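Local coordinates for glycosyl hydrolase family 2, TIM barrel domain protein (Faecalibacterium prausnitzii A2-165, PDB 6ED2), which probably hydrolyses beta-D-glucuronides as a gut bacterial beta-glucuronidase of glycosyl hydrolase family 2, at residues R606-D610 with A611-F615; R616-W619 with T620-V624. One frame throughout, in Å; residues are numbered along the deposited sequence.

Interaction 1. Residues R606-D610 with A611-F615; sequences RQPKD and AAYLF
Pro608 meets the first turn of the helix through its CB and CG. CB lies 3.7 Å from the methyl CB of Ala612 and 3.9 Å from CE2 of Tyr613, while CG comes within 3.7 Å of the Tyr613 OH, so the pyrrolidine fills the angle between the small methyl and the phenol, its ring set askew to the aromatic plane. Tyr613 leans back alongside the proline, with its CG anti to the carbonyl carbon (chi1 -68°). Two backbone bonds close the turn: Ala612 N donates to Lys609 O at 2.9 Å, and Tyr613 N to Asp610 O at 3.0 Å. Both are i to i+3 bonds, bent at the hydrogen (142° and 144°), with the donor above the carbonyl plane, as in a tight first turn. The chain here passes from the loop after strand 574-580 of the TIM barrel into helix 610-621; Phe615 N to Ala611 O is already an i to i+4 bond. Lys609 stays buried and runs to a salt bridge with Asp584. The looser side is that of Asp610 and Tyr613, both only partly exposed and bordered by a second subunit. Asp610 turns its CB away from the helix overall, and its carboxylate lies close to that subunit, while the Tyr613 OH is hydrogen-bonded to Glu555 of the same subunit, whose Leu547 packs on Pro608.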
ATOM      1  N   ARG A 606      -6.824 -12.158  -5.684  1.00 23.30           N
ATOM      2  CA  ARG A 606      -7.933 -12.297  -6.619  1.00 23.20           C
ATOM      3  C   ARG A 606      -8.861 -11.091  -6.579  1.00 26.33           C
ATOM      4  O   ARG A 606     -10.085 -11.228  -6.648  1.00 26.59           O
ATOM      5  CB  ARG A 606      -8.710 -13.585  -6.376  1.00 22.71           C
ATOM      6  CG  ARG A 606      -8.220 -14.740  -7.212  1.00 32.06           C
ATOM      7  CD  ARG A 606      -6.726 -15.002  -7.067  1.00 27.38           C
ATOM      8  NE  ARG A 606      -6.351 -16.203  -7.803  1.00 28.64           N
ATOM      9  CZ  ARG A 606      -5.117 -16.693  -7.885  1.00 29.40           C
ATOM     10  NH1 ARG A 606      -4.107 -16.096  -7.265  1.00 22.02           N
ATOM     11  NH2 ARG A 606      -4.896 -17.798  -8.592  1.00 32.28           N
ATOM     12  N   GLN A 607      -8.274  -9.899  -6.487  1.00 23.31           N
ATOM     13  CA  GLN A 607      -9.043  -8.684  -6.672  1.00 28.84           C
ATOM     14  C   GLN A 607      -8.514  -7.921  -7.881  1.00 26.08           C
ATOM     15  O   GLN A 607      -7.335  -8.028  -8.213  1.00 30.19           O
ATOM     16  CB  GLN A 607      -8.988  -7.787  -5.425  1.00 26.71           C
ATOM     17  CG  GLN A 607      -9.468  -8.461  -4.173  1.00 22.91           C
ATOM     18  CD  GLN A 607     -10.950  -8.843  -4.226  1.00 29.00           C
ATOM     19  OE1 GLN A 607     -11.715  -8.346  -5.066  1.00 26.39           O
ATOM     20  NE2 GLN A 607     -11.358  -9.734  -3.314  1.00 25.32           N
ATOM     21  N   PRO A 608      -9.351  -7.131  -8.548  1.00 30.44           N
ATOM     22  CA  PRO A 608      -8.896  -6.469  -9.779  1.00 31.90           C
ATOM     23  C   PRO A 608      -7.874  -5.376  -9.506  1.00 31.78           C
ATOM     24  O   PRO A 608      -7.937  -4.674  -8.494  1.00 29.29           O
ATOM     25  CB  PRO A 608     -10.183  -5.888 -10.371  1.00 29.71           C
ATOM     26  CG  PRO A 608     -11.096  -5.757  -9.231  1.00 29.43           C
ATOM     27  CD  PRO A 608     -10.769  -6.871  -8.277  1.00 25.33           C
ATOM     28  N   LYS A 609      -6.913  -5.260 -10.419  1.00 26.96           N
ATOM     29  CA  LYS A 609      -6.145  -4.038 -10.562  1.00 27.19           C
ATOM     30  C   LYS A 609      -6.807  -3.169 -11.622  1.00 26.75           C
ATOM     31  O   LYS A 609      -7.766  -3.577 -12.283  1.00 27.47           O
ATOM     32  CB  LYS A 609      -4.694  -4.328 -10.935  1.00 27.10           C
ATOM     33  CG  LYS A 609      -3.911  -5.189  -9.938  1.00 31.58           C
ATOM     34  CD  LYS A 609      -2.411  -5.116 -10.314  1.00 28.99           C
ATOM     35  CE  LYS A 609      -1.735  -6.423 -10.133  1.00 28.10           C
ATOM     36  NZ  LYS A 609      -0.360  -6.407 -10.750  1.00 30.56           N
ATOM     37  N   ASP A 610      -6.283  -1.950 -11.788  1.00 27.17           N
ATOM     38  CA  ASP A 610      -6.929  -1.015 -12.705  1.00 28.56           C
ATOM     39  C   ASP A 610      -6.997  -1.595 -14.127  1.00 26.40           C
ATOM     40  O   ASP A 610      -7.997  -1.402 -14.833  1.00 27.84           O
ATOM     41  CB  ASP A 610      -6.217   0.367 -12.635  1.00 29.96           C
ATOM     42  CG  ASP A 610      -6.420   1.116 -11.243  1.00 37.43           C
ATOM     43  OD1 ASP A 610      -7.383   0.841 -10.490  1.00 37.74           O
ATOM     44  OD2 ASP A 610      -5.635   2.028 -10.875  1.00 41.12           O
ATOM     45  N   ALA A 611      -5.986  -2.371 -14.546  1.00 23.66           N
ATOM     46  CA  ALA A 611      -6.000  -2.941 -15.894  1.00 25.49           C
ATOM     47  C   ALA A 611      -7.161  -3.911 -16.125  1.00 29.89           C
ATOM     48  O   ALA A 611      -7.569  -4.101 -17.278  1.00 24.17           O
ATOM     49  CB  ALA A 611      -4.677  -3.651 -16.185  1.00 24.68           C
ATOM     50  N   ALA A 612      -7.701  -4.530 -15.065  1.00 25.76           N
ATOM     51  CA  ALA A 612      -8.848  -5.414 -15.248  1.00 27.52           C
ATOM     52  C   ALA A 612     -10.030  -4.680 -15.857  1.00 27.19           C
ATOM     53  O   ALA A 612     -10.801  -5.279 -16.611  1.00 28.36           O
ATOM     54  CB  ALA A 612      -9.258  -6.062 -13.922  1.00 24.70           C
ATOM     55  N   TYR A 613     -10.183  -3.387 -15.556  1.00 26.98           N
ATOM     56  CA  TYR A 613     -11.296  -2.613 -16.108  1.00 27.54           C
ATOM     57  C   TYR A 613     -11.054  -2.224 -17.567  1.00 27.46           C
ATOM     58  O   TYR A 613     -12.000  -2.200 -18.370  1.00 26.91           O
ATOM     59  CB  TYR A 613     -11.551  -1.388 -15.214  1.00 24.13           C
ATOM     60  CG  TYR A 613     -12.099  -1.841 -13.873  1.00 29.65           C
ATOM     61  CD1 TYR A 613     -13.453  -2.182 -13.727  1.00 25.99           C
ATOM     62  CD2 TYR A 613     -11.263  -2.006 -12.778  1.00 25.66           C
ATOM     63  CE1 TYR A 613     -13.954  -2.644 -12.515  1.00 28.70           C
ATOM     64  CE2 TYR A 613     -11.749  -2.472 -11.566  1.00 28.69           C
ATOM     65  CZ  TYR A 613     -13.092  -2.782 -11.439  1.00 29.94           C
ATOM     66  OH  TYR A 613     -13.567  -3.240 -10.230  1.00 29.58           O
ATOM     67  N   LEU A 614      -9.801  -1.959 -17.944  1.00 28.02           N
ATOM     68  CA  LEU A 614      -9.499  -1.777 -19.360  1.00 28.57           C
ATOM     69  C   LEU A 614      -9.864  -3.030 -20.153  1.00 28.09           C
ATOM     70  O   LEU A 614     -10.559  -2.951 -21.174  1.00 26.63           O
ATOM     71  CB  LEU A 614      -8.026  -1.411 -19.536  1.00 29.69           C
ATOM     72  CG  LEU A 614      -7.488  -1.097 -20.940  1.00 29.70           C
ATOM     73  CD1 LEU A 614      -6.216  -0.255 -20.834  1.00 29.45           C
ATOM     74  CD2 LEU A 614      -7.187  -2.384 -21.697  1.00 30.16           C
ATOM     75  N   PHE A 615      -9.444  -4.205 -19.671  1.00 22.52           N
ATOM     76  CA  PHE A 615      -9.698  -5.426 -20.427  1.00 25.51           C
ATOM     77  C   PHE A 615     -11.177  -5.765 -20.448  1.00 31.39           C
ATOM     78  O   PHE A 615     -11.688  -6.245 -21.466  1.00 29.22           O
ATOM     79  CB  PHE A 615      -8.897  -6.593 -19.857  1.00 27.43           C
ATOM     80  CG  PHE A 615      -7.498  -6.686 -20.396  1.00 24.38           C
ATOM     81  CD1 PHE A 615      -7.273  -7.003 -21.734  1.00 25.50           C
ATOM     82  CD2 PHE A 615      -6.403  -6.440 -19.571  1.00 23.82           C
ATOM     83  CE1 PHE A 615      -5.970  -7.088 -22.240  1.00 24.85           C
ATOM     84  CE2 PHE A 615      -5.089  -6.525 -20.070  1.00 26.56           C
ATOM     85  CZ  PHE A 615      -4.883  -6.843 -21.402  1.00 25.36           C
TER

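Interaction 2. Residues R616-W619 with T620-V624; sequences RKRW and TTLPV
Thr620 doubles its hold on Arg616 O at the C-terminal end of helix 610-621, the helix that follows the last strand of the TIM barrel. Its backbone N gives the ordinary i to i+4 bond at 3.1 Å, and its hydroxyl OG1 adds a second bond to the same oxygen at 2.6 Å. The hydroxyl can reach back because chi1 of 66° sets OG1 between the backbone N and the carbonyl carbon; the methyl CG2 also lies close to that oxygen and faces CG of Arg616 at 4.4 Å. The Arg616 side chain itself leads off to Trp346, bonding its carbonyl and lying in cation-pi contact with its ring.

Thr621 repeats the side-chain bond one residue on, with OG1 donating to Lys617 O at 2.6 Å. Here the hydroxyl is anti to the carbonyl carbon instead (chi1 -66°). Its backbone N is shared between weak bonds to Lys617 O and Arg618 O, as the helix loosens toward its end.

Leu622 follows with a straight bond, N to Arg618 O at 2.8 Å (166° at the hydrogen). At Leu622 and Pro623 the backbone is extended, and Arg317 takes up the carbonyl oxygens of Trp619, Leu622 and Pro623. The guanidinium of Arg618 is held by salt bridges to Glu577 and Asp569, and the leucine methyl CD1 sits over one face of it, 3.9 Å from CZ and displaced toward the rim.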
ATOM      1  N   ARG A 616     -11.883  -5.526 -19.336  1.00 30.75           N
ATOM      2  CA  ARG A 616     -13.306  -5.846 -19.286  1.00 27.32           C
ATOM      3  C   ARG A 616     -14.076  -5.051 -20.329  1.00 30.13           C
ATOM      4  O   ARG A 616     -14.924  -5.596 -21.046  1.00 32.00           O
ATOM      5  CB  ARG A 616     -13.872  -5.566 -17.887  1.00 26.70           C
ATOM      6  CG  ARG A 616     -15.371  -5.764 -17.797  1.00 23.08           C
ATOM      7  CD  ARG A 616     -15.845  -5.756 -16.363  1.00 31.52           C
ATOM      8  NE  ARG A 616     -17.121  -6.449 -16.223  1.00 34.80           N
ATOM      9  CZ  ARG A 616     -18.242  -5.869 -15.794  1.00 41.81           C
ATOM     10  NH1 ARG A 616     -18.248  -4.582 -15.454  1.00 35.61           N
ATOM     11  NH2 ARG A 616     -19.358  -6.578 -15.701  1.00 32.38           N
ATOM     12  N   LYS A 617     -13.811  -3.746 -20.412  1.00 28.44           N
ATOM     13  CA  LYS A 617     -14.482  -2.937 -21.419  1.00 28.87           C
ATOM     14  C   LYS A 617     -14.112  -3.399 -22.822  1.00 33.73           C
ATOM     15  O   LYS A 617     -14.981  -3.518 -23.694  1.00 34.93           O
ATOM     16  CB  LYS A 617     -14.143  -1.460 -21.228  1.00 31.27           C
ATOM     17  CG  LYS A 617     -14.721  -0.579 -22.346  1.00 46.24           C
ATOM     18  CD  LYS A 617     -14.604   0.918 -22.018  1.00 61.32           C
ATOM     19  CE  LYS A 617     -14.802   1.821 -23.245  1.00 54.98           C
ATOM     20  NZ  LYS A 617     -14.187   3.182 -23.040  1.00 55.91           N
ATOM     21  N   ARG A 618     -12.829  -3.678 -23.058  1.00 28.42           N
ATOM     22  CA  ARG A 618     -12.412  -4.105 -24.389  1.00 31.76           C
ATOM     23  C   ARG A 618     -12.985  -5.477 -24.741  1.00 30.49           C
ATOM     24  O   ARG A 618     -13.613  -5.649 -25.794  1.00 31.85           O
ATOM     25  CB  ARG A 618     -10.881  -4.114 -24.481  1.00 30.39           C
ATOM     26  CG  ARG A 618     -10.335  -4.661 -25.802  1.00 27.49           C
ATOM     27  CD  ARG A 618      -8.805  -4.549 -25.856  1.00 31.67           C
ATOM     28  NE  ARG A 618      -8.233  -5.369 -26.915  1.00 26.65           N
ATOM     29  CZ  ARG A 618      -8.093  -4.965 -28.179  1.00 29.21           C
ATOM     30  NH1 ARG A 618      -8.485  -3.742 -28.537  1.00 21.89           N
ATOM     31  NH2 ARG A 618      -7.562  -5.780 -29.086  1.00 27.83           N
ATOM     32  N   TRP A 619     -12.800  -6.462 -23.857  1.00 30.62           N
ATOM     33  CA  TRP A 619     -13.111  -7.842 -24.210  1.00 28.20           C
ATOM     34  C   TRP A 619     -14.610  -8.074 -24.338  1.00 30.86           C
ATOM     35  O   TRP A 619     -15.030  -8.913 -25.140  1.00 30.57           O
ATOM     36  CB  TRP A 619     -12.513  -8.791 -23.175  1.00 26.46           C
ATOM     37  CG  TRP A 619     -11.044  -9.004 -23.359  1.00 26.94           C
ATOM     38  CD1 TRP A 619     -10.282  -8.616 -24.427  1.00 27.34           C
ATOM     39  CD2 TRP A 619     -10.157  -9.662 -22.453  1.00 27.76           C
ATOM     40  NE1 TRP A 619      -8.969  -8.993 -24.239  1.00 22.76           N
ATOM     41  CE2 TRP A 619      -8.870  -9.641 -23.035  1.00 27.04           C
ATOM     42  CE3 TRP A 619     -10.324 -10.272 -21.198  1.00 26.95           C
ATOM     43  CZ2 TRP A 619      -7.759 -10.209 -22.410  1.00 21.11           C
ATOM     44  CZ3 TRP A 619      -9.220 -10.823 -20.583  1.00 23.13           C
ATOM     45  CH2 TRP A 619      -7.953 -10.780 -21.188  1.00 25.02           C
ATOM     46  N   THR A 620     -15.425  -7.368 -23.553  1.00 30.37           N
ATOM     47  CA  THR A 620     -16.874  -7.474 -23.678  1.00 34.41           C
ATOM     48  C   THR A 620     -17.427  -6.601 -24.789  1.00 34.20           C
ATOM     49  O   THR A 620     -18.583  -6.778 -25.170  1.00 39.94           O
ATOM     50  CB  THR A 620     -17.574  -7.104 -22.361  1.00 36.08           C
ATOM     51  OG1 THR A 620     -17.357  -5.719 -22.076  1.00 32.35           O
ATOM     52  CG2 THR A 620     -17.058  -7.969 -21.197  1.00 27.12           C
ATOM     53  N   THR A 621     -16.635  -5.670 -25.309  1.00 35.28           N
ATOM     54  CA  THR A 621     -17.043  -4.873 -26.458  1.00 36.48           C
ATOM     55  C   THR A 621     -16.662  -5.530 -27.782  1.00 38.61           C
ATOM     56  O   THR A 621     -17.446  -5.487 -28.736  1.00 37.64           O
ATOM     57  CB  THR A 621     -16.425  -3.473 -26.364  1.00 35.66           C
ATOM     58  OG1 THR A 621     -16.990  -2.791 -25.241  1.00 41.66           O
ATOM     59  CG2 THR A 621     -16.699  -2.671 -27.622  1.00 41.97           C
ATOM     60  N   LEU A 622     -15.479  -6.141 -27.868  1.00 34.47           N
ATOM     61  CA  LEU A 622     -15.103  -6.845 -29.092  1.00 33.72           C
ATOM     62  C   LEU A 622     -16.087  -7.980 -29.371  1.00 34.31           C
ATOM     63  O   LEU A 622     -16.362  -8.792 -28.472  1.00 34.51           O
ATOM     64  CB  LEU A 622     -13.692  -7.416 -28.985  1.00 30.70           C
ATOM     65  CG  LEU A 622     -12.535  -6.432 -28.831  1.00 32.54           C
ATOM     66  CD1 LEU A 622     -11.213  -7.181 -28.687  1.00 32.43           C
ATOM     67  CD2 LEU A 622     -12.489  -5.485 -30.028  1.00 31.24           C
ATOM     68  N   PRO A 623     -16.625  -8.084 -30.584  1.00 31.51           N
ATOM     69  CA  PRO A 623     -17.486  -9.228 -30.911  1.00 35.77           C
ATOM     70  C   PRO A 623     -16.707 -10.532 -30.860  1.00 36.85           C
ATOM     71  O   PRO A 623     -15.473 -10.555 -30.934  1.00 33.93           O
ATOM     72  CB  PRO A 623     -17.976  -8.922 -32.336  1.00 34.46           C
ATOM     73  CG  PRO A 623     -16.967  -7.992 -32.896  1.00 38.08           C
ATOM     74  CD  PRO A 623     -16.485  -7.156 -31.719  1.00 36.34           C
ATOM     75  N   VAL A 624     -17.451 -11.637 -30.728  1.00 35.04           N
ATOM     76  CA  VAL A 624     -16.796 -12.937 -30.578  1.00 35.57           C
ATOM     77  C   VAL A 624     -15.949 -13.258 -31.805  1.00 35.99           C
ATOM     78  O   VAL A 624     -14.895 -13.902 -31.692  1.00 34.91           O
ATOM     79  CB  VAL A 624     -17.841 -14.036 -30.280  1.00 36.84           C
ATOM     80  CG1 VAL A 624     -18.944 -14.024 -31.305  1.00 35.97           C
ATOM     81  CG2 VAL A 624     -17.184 -15.413 -30.223  1.00 35.26           C
TER

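Overall arrangement
Interactions 1 and 2 follow each other directly along the chain, residues 606-615 and then 616-624, with centres about 14 Å apart. Both use helix 610-621 of the TIM barrel domain: the first is its entry from a loop, the second its exit into a tail whose Val624 is backbone-bonded to Tyr315. Ring contact between Phe615 and Trp619 spans the join, and Trp346 touches residues of both, Tyr613 edge-to-face and Arg616. The helix lies against helix 334-347 along both contacts. Its start faces a second subunit, whereas no other chain of the assembly touches its end, so one helix serves both barrel packing and assembly.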